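Putative succinylglutamate desuccinylase / aspartoacylase (Shewanella amazonensis, PDB 3FMC) probably acts as a zinc-dependent hydrolase of the succinylglutamate desuccinylase/aspartoacylase family. Local coordinates at residues C[9-14]-C[20-25]; C[89-92]-C[98-101]; C[112-117]-C[131-136]; C[177-182]-C[255-260]. All coordinates share one frame; numbering follows the deposited sequence. Where two conformers were deposited one is given.

Contact 1 of 4, residues C[9-14]-C[20-25]; sequences VRVGEL and LSLPVY
Val11 and Leu22 set their side chains at about a right angle, the first of three meetings of branched apolar groups across this strand pair. CG1 of Val11 stands opposite its own carbonyl carbon (chi1 -64°), where it lies 3.6 Å from CG of Leu22; CG2 is left between backbone N and carbonyl carbon and rests beside the backbone oxygen of Leu20. Leu14 and Leu20 also cross almost squarely: CD2 of Leu20 settles on the forked end of Leu14, 3.9 Å from its CG. Val9 and Val24 meet at a slant, CG2 to CG2 at 3.7 Å. Helix 150-163 closes over Val9, Val11 and Leu22 with Leu154, Thr157 and Leu158.

The backbone bonds run alongside this packing. Val9 and Leu22 exchange two N-H...O bonds and Arg10 still pairs with Ser21, but beyond it the register shifts by one. Leu20 O receives a nearly straight bond from Val11 N (2.9 Å, 173°) and a weak one from Gly12 N (3.3 Å). In return Leu20 N binds Gly12 O at 3.0 Å. Arg10, its chain bent twice, brings NH1 within 3.2 Å of Gly12 O, so that this oxygen accepts from Leu20 N on one face and from Arg10 on the other. Two residues, Val11 and Gly12, thus face one, Leu20: a classic beta bulge in the antiparallel hairpin of strands 4-13 and 19-27.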
# COMPACT_ATOMS: atom_id res chain seq x y z
N VAL C 9 3.93 -2.77 -28.38
CA VAL C 9 3.37 -1.46 -28.40
C VAL C 9 3.70 -0.81 -27.05
O VAL C 9 3.43 -1.39 -26.00
CB VAL C 9 1.86 -1.54 -28.62
CG1 VAL C 9 1.15 -0.22 -28.34
CG2 VAL C 9 1.60 -2.05 -30.06
N ARG C 10 4.32 0.36 -27.12
CA ARG C 10 4.71 1.13 -25.94
C ARG C 10 3.52 1.88 -25.35
O ARG C 10 2.79 2.58 -26.07
CB ARG C 10 5.75 2.15 -26.34
CG ARG C 10 6.40 2.79 -25.18
CD ARG C 10 7.56 1.97 -24.67
NE ARG C 10 8.81 2.54 -25.18
CZ ARG C 10 9.37 3.65 -24.67
NH1 ARG C 10 8.79 4.32 -23.66
NH2 ARG C 10 10.51 4.10 -25.18
N VAL C 11 3.35 1.78 -24.03
CA VAL C 11 2.23 2.43 -23.34
C VAL C 11 2.68 3.33 -22.18
O VAL C 11 1.85 3.98 -21.56
CB VAL C 11 1.20 1.38 -22.80
CG1 VAL C 11 0.52 0.59 -23.97
CG2 VAL C 11 1.88 0.39 -21.82
N GLY C 12 3.98 3.34 -21.89
CA GLY C 12 4.48 4.18 -20.80
C GLY C 12 5.95 4.03 -20.53
O GLY C 12 6.69 3.45 -21.34
N GLU C 13 6.39 4.53 -19.38
CA GLU C 13 7.78 4.45 -18.99
C GLU C 13 7.87 4.64 -17.49
O GLU C 13 7.15 5.47 -16.90
CB GLU C 13 8.60 5.55 -19.71
CG GLU C 13 10.11 5.41 -19.58
CD GLU C 13 10.86 6.58 -20.18
OE1 GLU C 13 10.43 7.73 -20.07
OE2 GLU C 13 11.89 6.31 -20.78
N LEU C 14 8.73 3.85 -16.88
CA LEU C 14 8.98 3.88 -15.45
C LEU C 14 10.12 4.84 -15.08
O LEU C 14 11.05 5.02 -15.86
CB LEU C 14 9.33 2.48 -14.96
CG LEU C 14 8.26 1.39 -15.15
CD1 LEU C 14 8.79 0.06 -14.91
CD2 LEU C 14 7.09 1.68 -14.26
N LEU C 20 7.32 0.66 -20.61
CA LEU C 20 6.14 -0.18 -20.35
C LEU C 20 5.64 -0.51 -21.77
O LEU C 20 5.40 0.39 -22.56
CB LEU C 20 5.08 0.58 -19.52
CG LEU C 20 5.42 0.84 -18.02
CD1 LEU C 20 4.43 1.82 -17.38
CD2 LEU C 20 5.52 -0.49 -17.22
N SER C 21 5.57 -1.80 -22.08
CA SER C 21 5.12 -2.28 -23.36
C SER C 21 4.24 -3.51 -23.25
O SER C 21 4.28 -4.25 -22.22
CB SER C 21 6.25 -2.48 -24.35
OG SER C 21 7.10 -3.48 -23.88
N LEU C 22 3.44 -3.71 -24.32
CA LEU C 22 2.45 -4.78 -24.41
C LEU C 22 2.84 -5.66 -25.61
O LEU C 22 3.25 -5.14 -26.64
CB LEU C 22 1.06 -4.19 -24.75
CG LEU C 22 0.48 -3.00 -24.00
CD1 LEU C 22 -0.95 -2.72 -24.35
CD2 LEU C 22 0.63 -3.24 -22.50
N PRO C 23 2.63 -6.98 -25.49
CA PRO C 23 2.80 -7.89 -26.62
C PRO C 23 1.46 -7.96 -27.36
O PRO C 23 0.42 -8.14 -26.72
CB PRO C 23 3.11 -9.24 -25.95
CG PRO C 23 2.44 -9.18 -24.64
CD PRO C 23 2.23 -7.71 -24.27
N VAL C 24 1.48 -7.71 -28.67
CA VAL C 24 0.28 -7.76 -29.53
C VAL C 24 0.47 -8.90 -30.51
O VAL C 24 1.41 -8.85 -31.33
CB VAL C 24 0.08 -6.43 -30.25
CG1 VAL C 24 -1.25 -6.44 -31.11
CG2 VAL C 24 0.08 -5.30 -29.23
N TYR C 25 -0.39 -9.94 -30.41
CA TYR C 25 -0.33 -11.10 -31.27
C TYR C 25 -1.42 -10.97 -32.33
O TYR C 25 -2.53 -10.54 -32.03
CB TYR C 25 -0.54 -12.37 -30.47
CG TYR C 25 0.58 -12.64 -29.47
CD1 TYR C 25 1.78 -13.18 -29.89
CD2 TYR C 25 0.42 -12.35 -28.12
CE1 TYR C 25 2.78 -13.42 -29.02
CE2 TYR C 25 1.45 -12.59 -27.23
CZ TYR C 25 2.63 -13.10 -27.68
OH TYR C 25 3.67 -13.35 -26.82

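Contact 2 of 4, residues C[89-92]-C[98-101]; sequences LGRF and VNWN. With SO4 (sulfate ion), chain K.
Val98 meets Phe92 through its carbonyl, O lying 3.4 Å from Phe92 CB next to the single backbone bridge, Phe92 with Asn99. Asn99 follows with both ends of its amide at work. OD1 accepts from the backbone N of Asn101 at 2.8 Å, closing an Asx turn, and also from His43; ND2 lies over one face of the Arg91 guanidinium, 3.6 Å from NH2, with the two planes 57° apart. The extended chain of Arg91 brings that guanidinium edge-on to the sulfate, whose O3 is bound by NH2 at 2.9 Å and by NH1, while Asn99 ND2 reaches O1.

The backbone N of Trp100 binds Arg91 O at 3.1 Å (163°), and the carbonyl carbon of Phe92 sits 3.5 Å above one face of its indole, toward the rim. NE1 donates to a water at 3.0 Å, which in turn donates hydrogen bonds to Leu89 O and Phe92 O and so ties the ring to the opposing loop. Asn101 ND2 gives O1 of the sulfate an almost straight bond of 3.2 Å (170°).

Arg102 also binds this ion, which probably comes from the crystallisation liquor, and His43, Glu46 and His172, a possible empty metal site, lie alongside. Asn101 and Arg102, adjacent in sequence, recall the Asn-Arg pair that holds the substrate carboxylate in M14 carboxypeptidases, consistent with an anion-binding active-site pocket.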
# COMPACT_ATOMS: atom_id res chain seq x y z
N LEU C 89 -1.95 -5.24 -6.34
CA LEU C 89 -2.67 -3.95 -6.20
C LEU C 89 -2.72 -3.40 -7.63
O LEU C 89 -2.01 -2.47 -8.01
CB LEU C 89 -1.93 -3.03 -5.21
CG LEU C 89 -2.71 -1.77 -4.85
CD1 LEU C 89 -3.86 -2.16 -3.90
CD2 LEU C 89 -1.75 -0.76 -4.20
N GLY C 90 -3.62 -4.02 -8.42
CA GLY C 90 -3.61 -3.89 -9.85
C GLY C 90 -4.79 -3.20 -10.46
O GLY C 90 -4.82 -3.04 -11.68
N ARG C 91 -5.74 -2.77 -9.63
CA ARG C 91 -7.00 -2.22 -10.12
C ARG C 91 -6.99 -0.74 -10.48
O ARG C 91 -7.73 -0.29 -11.38
CB ARG C 91 -8.09 -2.48 -9.07
CG ARG C 91 -9.50 -2.17 -9.53
CD ARG C 91 -10.52 -2.70 -8.55
NE ARG C 91 -11.85 -2.31 -8.97
CZ ARG C 91 -12.51 -2.91 -9.97
NH1 ARG C 91 -11.98 -3.97 -10.61
NH2 ARG C 91 -13.71 -2.46 -10.31
N PHE C 92 -6.15 0.02 -9.76
CA PHE C 92 -6.10 1.44 -9.90
C PHE C 92 -4.67 1.98 -9.79
O PHE C 92 -3.76 1.29 -9.31
CB PHE C 92 -7.01 2.14 -8.87
CG PHE C 92 -6.89 1.66 -7.44
CD1 PHE C 92 -5.81 2.02 -6.63
CD2 PHE C 92 -7.90 0.86 -6.89
CE1 PHE C 92 -5.76 1.60 -5.27
CE2 PHE C 92 -7.83 0.43 -5.57
CZ PHE C 92 -6.76 0.80 -4.78
N VAL C 98 -7.23 6.17 -9.26
CA VAL C 98 -8.06 6.13 -10.44
C VAL C 98 -7.99 4.74 -11.10
O VAL C 98 -6.93 4.26 -11.47
CB VAL C 98 -7.73 7.20 -11.45
CG1 VAL C 98 -8.60 7.02 -12.72
CG2 VAL C 98 -7.89 8.64 -10.82
N ASN C 99 -9.17 4.14 -11.23
CA ASN C 99 -9.34 2.81 -11.83
C ASN C 99 -8.83 2.82 -13.26
O ASN C 99 -9.20 3.68 -14.06
CB ASN C 99 -10.86 2.49 -11.73
CG ASN C 99 -11.25 1.10 -12.27
OD1 ASN C 99 -10.56 0.51 -13.08
ND2 ASN C 99 -12.38 0.59 -11.79
N TRP C 100 -7.97 1.88 -13.60
CA TRP C 100 -7.39 1.84 -14.96
C TRP C 100 -8.49 1.70 -16.03
O TRP C 100 -8.31 2.20 -17.17
CB TRP C 100 -6.47 0.70 -15.12
CG TRP C 100 -5.29 0.63 -14.16
CD1 TRP C 100 -5.05 -0.35 -13.27
CD2 TRP C 100 -4.21 1.55 -14.04
NE1 TRP C 100 -3.86 -0.15 -12.62
CE2 TRP C 100 -3.32 1.02 -13.07
CE3 TRP C 100 -3.89 2.77 -14.65
CZ2 TRP C 100 -2.15 1.68 -12.68
CZ3 TRP C 100 -2.72 3.43 -14.25
CH2 TRP C 100 -1.87 2.87 -13.29
N ASN C 101 -9.61 1.07 -15.64
CA ASN C 101 -10.77 0.88 -16.53
C ASN C 101 -11.81 1.98 -16.42
O ASN C 101 -13.01 1.81 -16.73
CB ASN C 101 -11.34 -0.52 -16.30
CG ASN C 101 -12.32 -0.96 -17.38
OD1 ASN C 101 -12.07 -0.78 -18.58
ND2 ASN C 101 -13.40 -1.59 -16.95
S SO4 K . -14.81 -2.57 -13.37
O1 SO4 K . -13.80 -1.59 -13.80
O2 SO4 K . -15.69 -1.95 -12.38
O3 SO4 K . -14.26 -3.84 -12.79
O4 SO4 K . -15.56 -2.97 -14.57
O HOH W 1 -2.27 -0.75 -10.09

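Contact 3 of 4, residues C[112-117]-C[131-136]; sequences EVWYQE and RATLVE
Two consecutive helices, 111-118 and 123-142, are bridged here by Trp114 and Thr133, the indole of the first reaching the hydroxyl of the second. The backbones stay well apart, with the CA atoms of these two residues 9.6 Å from each other, and a single side-chain hydrogen bond links the two segments. NE1 of Trp114 donates to OG1 of Thr133 at 3.1 Å with an angle of 150° at the hydrogen. The hydroxyl comes to the edge of the indole but is tilted 22° from its plane.

With CG anti to the backbone N (chi1 -173°), Trp114 is directed straight across the gap. Thr133 points back at it, and the two side chains run antiparallel and overlap beside one another, placing CG2 of Thr133 4.0 Å from Trp114 NE1. OG1 has a second task: it bonds to Ala129 O one turn earlier in its own helix. The hydroxyl thus both accepts, from the indole, and donates, to the carbonyl of Ala129.

On its own helix Gln116 NE2 binds Glu112 OE2 at 2.8 Å, a side-chain link one turn apart.

Aromatic neighbours enclose the indole, His118 stacked on it and Phe130 edge-to-face, and it also packs on Leu126 and Ala129 of helix 123-142. Around Thr133, that helix leans on two further helices: Arg131 and Leu134 touch Trp218 of helix 210-227, while Val135 packs against Ser160 and His163 of helix 150-163.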
# COMPACT_ATOMS: atom_id res chain seq x y z
N GLU C 112 -24.22 14.15 -34.38
CA GLU C 112 -25.27 14.65 -35.26
C GLU C 112 -24.62 15.48 -36.38
O GLU C 112 -24.86 15.22 -37.54
CB GLU C 112 -26.34 15.44 -34.48
CG GLU C 112 -27.44 16.07 -35.36
CD GLU C 112 -28.15 15.03 -36.28
OE1 GLU C 112 -28.68 14.03 -35.74
OE2 GLU C 112 -28.17 15.24 -37.52
N VAL C 113 -23.75 16.43 -36.02
CA VAL C 113 -23.05 17.26 -37.01
C VAL C 113 -22.13 16.43 -37.88
O VAL C 113 -22.09 16.60 -39.09
CB VAL C 113 -22.26 18.44 -36.33
CG1 VAL C 113 -21.34 19.17 -37.33
CG2 VAL C 113 -23.25 19.40 -35.68
N TRP C 114 -21.39 15.50 -37.28
CA TRP C 114 -20.52 14.64 -38.08
C TRP C 114 -21.38 13.87 -39.08
O TRP C 114 -21.03 13.73 -40.25
CB TRP C 114 -19.77 13.65 -37.18
CG TRP C 114 -18.74 12.86 -37.90
CD1 TRP C 114 -17.40 13.12 -37.92
CD2 TRP C 114 -18.94 11.68 -38.72
NE1 TRP C 114 -16.75 12.17 -38.67
CE2 TRP C 114 -17.67 11.30 -39.20
CE3 TRP C 114 -20.07 10.92 -39.11
CZ2 TRP C 114 -17.48 10.19 -40.02
CZ3 TRP C 114 -19.89 9.83 -39.93
CH2 TRP C 114 -18.60 9.47 -40.38
N TYR C 115 -22.51 13.32 -38.60
CA TYR C 115 -23.39 12.57 -39.49
C TYR C 115 -23.86 13.44 -40.68
O TYR C 115 -23.75 13.02 -41.84
CB TYR C 115 -24.59 12.00 -38.75
CG TYR C 115 -25.52 11.29 -39.69
CD1 TYR C 115 -25.21 10.03 -40.18
CD2 TYR C 115 -26.71 11.90 -40.10
CE1 TYR C 115 -26.07 9.38 -41.08
CE2 TYR C 115 -27.57 11.27 -41.00
CZ TYR C 115 -27.25 10.00 -41.48
OH TYR C 115 -28.09 9.34 -42.34
N GLN C 116 -24.37 14.63 -40.38
CA GLN C 116 -24.85 15.52 -41.46
C GLN C 116 -23.76 15.77 -42.50
O GLN C 116 -24.02 15.71 -43.70
CB GLN C 116 -25.43 16.83 -40.90
CG GLN C 116 -26.76 16.60 -40.10
CD GLN C 116 -27.86 15.85 -40.92
OE1 GLN C 116 -28.08 16.11 -42.11
NE2 GLN C 116 -28.55 14.92 -40.26
N GLU C 117 -22.53 15.97 -42.03
CA GLU C 117 -21.39 16.22 -42.92
C GLU C 117 -20.91 15.03 -43.74
O GLU C 117 -20.17 15.21 -44.69
CB GLU C 117 -20.24 16.81 -42.11
CG GLU C 117 -20.64 18.15 -41.48
CD GLU C 117 -19.57 18.82 -40.63
OE1 GLU C 117 -18.58 18.14 -40.23
OE2 GLU C 117 -19.75 20.03 -40.34
N ARG C 131 -14.55 5.50 -38.41
CA ARG C 131 -13.48 4.79 -37.77
C ARG C 131 -12.23 5.65 -37.79
O ARG C 131 -11.53 5.73 -36.80
CB ARG C 131 -13.19 3.46 -38.46
CG ARG C 131 -12.20 2.59 -37.69
CD ARG C 131 -12.04 1.19 -38.24
NE ARG C 131 -13.28 0.70 -38.82
CZ ARG C 131 -14.26 0.03 -38.21
NH1 ARG C 131 -14.21 -0.31 -36.94
NH2 ARG C 131 -15.32 -0.30 -38.93
N ALA C 132 -11.95 6.27 -38.93
CA ALA C 132 -10.76 7.12 -39.06
C ALA C 132 -10.82 8.29 -38.11
O ALA C 132 -9.80 8.65 -37.51
CB ALA C 132 -10.58 7.58 -40.54
N THR C 133 -12.00 8.88 -37.93
CA THR C 133 -12.20 9.98 -37.01
C THR C 133 -11.91 9.54 -35.58
O THR C 133 -11.26 10.25 -34.83
CB THR C 133 -13.63 10.55 -37.10
OG1 THR C 133 -13.79 11.21 -38.36
CG2 THR C 133 -13.95 11.54 -35.93
N LEU C 134 -12.41 8.37 -35.20
CA LEU C 134 -12.18 7.85 -33.84
C LEU C 134 -10.68 7.62 -33.58
O LEU C 134 -10.20 7.96 -32.51
CB LEU C 134 -12.96 6.56 -33.61
CG LEU C 134 -14.48 6.61 -33.78
CD1 LEU C 134 -15.04 5.22 -33.37
CD2 LEU C 134 -15.15 7.74 -33.00
N VAL C 135 -9.99 7.02 -34.54
CA VAL C 135 -8.56 6.72 -34.47
C VAL C 135 -7.77 8.05 -34.39
O VAL C 135 -6.84 8.22 -33.57
CB VAL C 135 -8.10 5.84 -35.63
CG1 VAL C 135 -6.57 5.73 -35.72
CG2 VAL C 135 -8.70 4.44 -35.52
N GLU C 136 -8.19 9.02 -35.17
CA GLU C 136 -7.50 10.31 -35.16
C GLU C 136 -7.71 11.06 -33.85
O GLU C 136 -6.81 11.78 -33.40
CB GLU C 136 -7.93 11.19 -36.35
CG GLU C 136 -7.27 12.61 -36.33
CD GLU C 136 -5.72 12.59 -36.24
OE1 GLU C 136 -5.08 11.61 -36.69
OE2 GLU C 136 -5.15 13.58 -35.72

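Contact 4 of 4, residues C[177-182]-C[255-260]; sequences SCKHLY and LEDAEG
Lys179, on strand 176-184, spans to Glu256 and Asp257 of helix 251-267 and makes a salt-bridge network that pins a strand to a helix of the alpha/beta catalytic domain. From CB, which points at the helix, the chain leaves with CG beside the backbone N (chi1 -55°) and then runs fully extended, the straightness it needs to cover a gap of 9.2 Å between the CA atoms of Lys179 and Asp257. CD is the first atom to arrive, 3.4 Å from OD1 of Asp257. CE passes the same oxygen slightly closer and comes within 3.7 Å of Glu256 OE2.

At the tip, NZ stands 2.7 Å from Asp257 OD1 and equally 2.7 Å from Glu256 OE2. The two carboxylates receive it differently. Asp257, coming from the opposite direction, offers the syn side of OD1, with NZ 28° out of the carboxylate plane; Glu256, approached at a slant, is met from above its plane, 41° out. The Glu256 bond belongs to one of two deposited conformers, so its permanence is doubtful. Asp253, a turn earlier in the helix, makes a third salt bridge with NZ. Asp257 and Asp253, with Glu256 in the modelled conformer, would be expected to keep the ammonium charged, and it gives the buried Asp257 a partner; Val52 and Leu243 pack against that aspartate.

Next to the lysine the strand is braced locally at the carbonyl of Cys178, whose O accepts from Ser177 OG at 2.8 Å, on a lone pair, and from His180 ND1 at 3.0 Å, in the plane of the imidazole.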
# COMPACT_ATOMS: atom_id res chain seq x y z
N SER C 177 -15.71 -14.68 -7.73
CA SER C 177 -16.78 -14.45 -8.68
C SER C 177 -17.12 -15.64 -9.58
O SER C 177 -16.28 -16.46 -9.88
CB SER C 177 -16.36 -13.28 -9.58
OG SER C 177 -17.28 -12.90 -10.57
N CYS C 178 -18.36 -15.65 -10.04
CA CYS C 178 -18.76 -16.60 -11.07
C CYS C 178 -18.47 -15.94 -12.41
O CYS C 178 -18.07 -14.77 -12.48
CB CYS C 178 -20.25 -17.00 -10.94
SG CYS C 178 -21.41 -15.78 -11.33
N LYS C 179 -18.59 -16.71 -13.49
CA LYS C 179 -18.42 -16.16 -14.84
C LYS C 179 -19.69 -15.38 -15.21
O LYS C 179 -20.83 -15.85 -15.05
CB LYS C 179 -18.19 -17.30 -15.86
CG LYS C 179 -17.05 -18.18 -15.51
CD LYS C 179 -16.76 -19.21 -16.59
CE LYS C 179 -15.66 -20.11 -16.16
NZ LYS C 179 -15.36 -21.12 -17.20
N HIS C 180 -19.48 -14.18 -15.71
CA HIS C 180 -20.54 -13.30 -16.12
C HIS C 180 -20.10 -12.45 -17.31
O HIS C 180 -18.91 -12.35 -17.63
CB HIS C 180 -21.17 -12.49 -14.97
CG HIS C 180 -20.23 -11.60 -14.21
ND1 HIS C 180 -19.26 -12.10 -13.35
CD2 HIS C 180 -20.18 -10.26 -14.11
CE1 HIS C 180 -18.64 -11.08 -12.78
NE2 HIS C 180 -19.18 -9.96 -13.23
N LEU C 181 -21.06 -11.85 -17.94
CA LEU C 181 -20.85 -11.09 -19.17
C LEU C 181 -21.58 -9.79 -19.18
O LEU C 181 -22.75 -9.72 -18.74
CB LEU C 181 -21.36 -11.91 -20.34
CG LEU C 181 -21.37 -11.40 -21.78
CD1 LEU C 181 -19.94 -11.24 -22.38
CD2 LEU C 181 -22.23 -12.33 -22.73
N TYR C 182 -20.88 -8.75 -19.62
CA TYR C 182 -21.50 -7.48 -19.94
C TYR C 182 -21.70 -7.45 -21.47
O TYR C 182 -20.75 -7.67 -22.29
CB TYR C 182 -20.69 -6.28 -19.49
CG TYR C 182 -20.56 -6.12 -17.99
CD1 TYR C 182 -19.62 -6.82 -17.26
CD2 TYR C 182 -21.37 -5.22 -17.31
CE1 TYR C 182 -19.50 -6.65 -15.88
CE2 TYR C 182 -21.30 -5.08 -15.99
CZ TYR C 182 -20.36 -5.76 -15.25
OH TYR C 182 -20.29 -5.53 -13.89
N LEU C 255 -9.70 -23.03 -20.95
CA LEU C 255 -10.04 -23.75 -22.19
C LEU C 255 -11.55 -23.66 -22.46
O LEU C 255 -11.99 -23.39 -23.59
CB LEU C 255 -9.57 -25.19 -22.13
CG LEU C 255 -9.70 -25.99 -23.44
CD1 LEU C 255 -9.05 -25.28 -24.71
CD2 LEU C 255 -9.17 -27.39 -23.15
N GLU C 256 -12.36 -23.89 -21.43
CA GLU C 256 -13.82 -23.75 -21.56
C GLU C 256 -14.20 -22.36 -22.03
O GLU C 256 -15.02 -22.19 -22.94
CB GLU C 256 -14.51 -24.06 -20.21
CG GLU C 256 -15.92 -23.48 -20.10
CD GLU C 256 -16.66 -23.88 -18.84
OE1 GLU C 256 -16.88 -25.10 -18.67
OE2 GLU C 256 -17.05 -22.98 -18.05
N ASP C 257 -13.59 -21.34 -21.44
CA ASP C 257 -13.89 -19.97 -21.84
C ASP C 257 -13.52 -19.75 -23.32
O ASP C 257 -14.26 -19.14 -24.10
CB ASP C 257 -13.08 -18.99 -20.99
CG ASP C 257 -13.37 -19.10 -19.52
OD1 ASP C 257 -14.52 -19.48 -19.14
OD2 ASP C 257 -12.46 -18.82 -18.72
N ALA C 258 -12.34 -20.23 -23.70
CA ALA C 258 -11.86 -20.07 -25.09
C ALA C 258 -12.82 -20.78 -26.08
O ALA C 258 -13.10 -20.26 -27.17
CB ALA C 258 -10.45 -20.65 -25.20
N GLU C 259 -13.38 -21.91 -25.66
CA GLU C 259 -14.31 -22.67 -26.52
C GLU C 259 -15.60 -21.89 -26.75
O GLU C 259 -16.16 -21.86 -27.86
CB GLU C 259 -14.53 -24.07 -25.95
CG GLU C 259 -13.32 -24.98 -26.13
CD GLU C 259 -13.42 -26.29 -25.32
OE1 GLU C 259 -14.35 -26.44 -24.49
OE2 GLU C 259 -12.54 -27.16 -25.48
N GLY C 260 -16.05 -21.17 -25.73
CA GLY C 260 -17.20 -20.28 -25.89
C GLY C 260 -16.93 -19.12 -26.82
O GLY C 260 -17.75 -18.77 -27.64

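Overall arrangement
The four contacts are separate, no two touching. Contact 1 is the most buried and the most extensive, a backbone-bonded hairpin with an apolar face; contacts 3 and 4 bury little and depend on polar reaches between elements whose backbones stay apart, a neutral indole-hydroxyl bond in one and a charged network in the other. Contact 2, made of loops, is partly buried and gathers its side chains round a sulfate beside the possible metal site. Helix 150-163 packs on contact 1 and on segment 131-136 of contact 3, about 28 Å apart between centres. Contacts 3 and 4 flank opposite sides of the chain's centre, about 34 Å between centres.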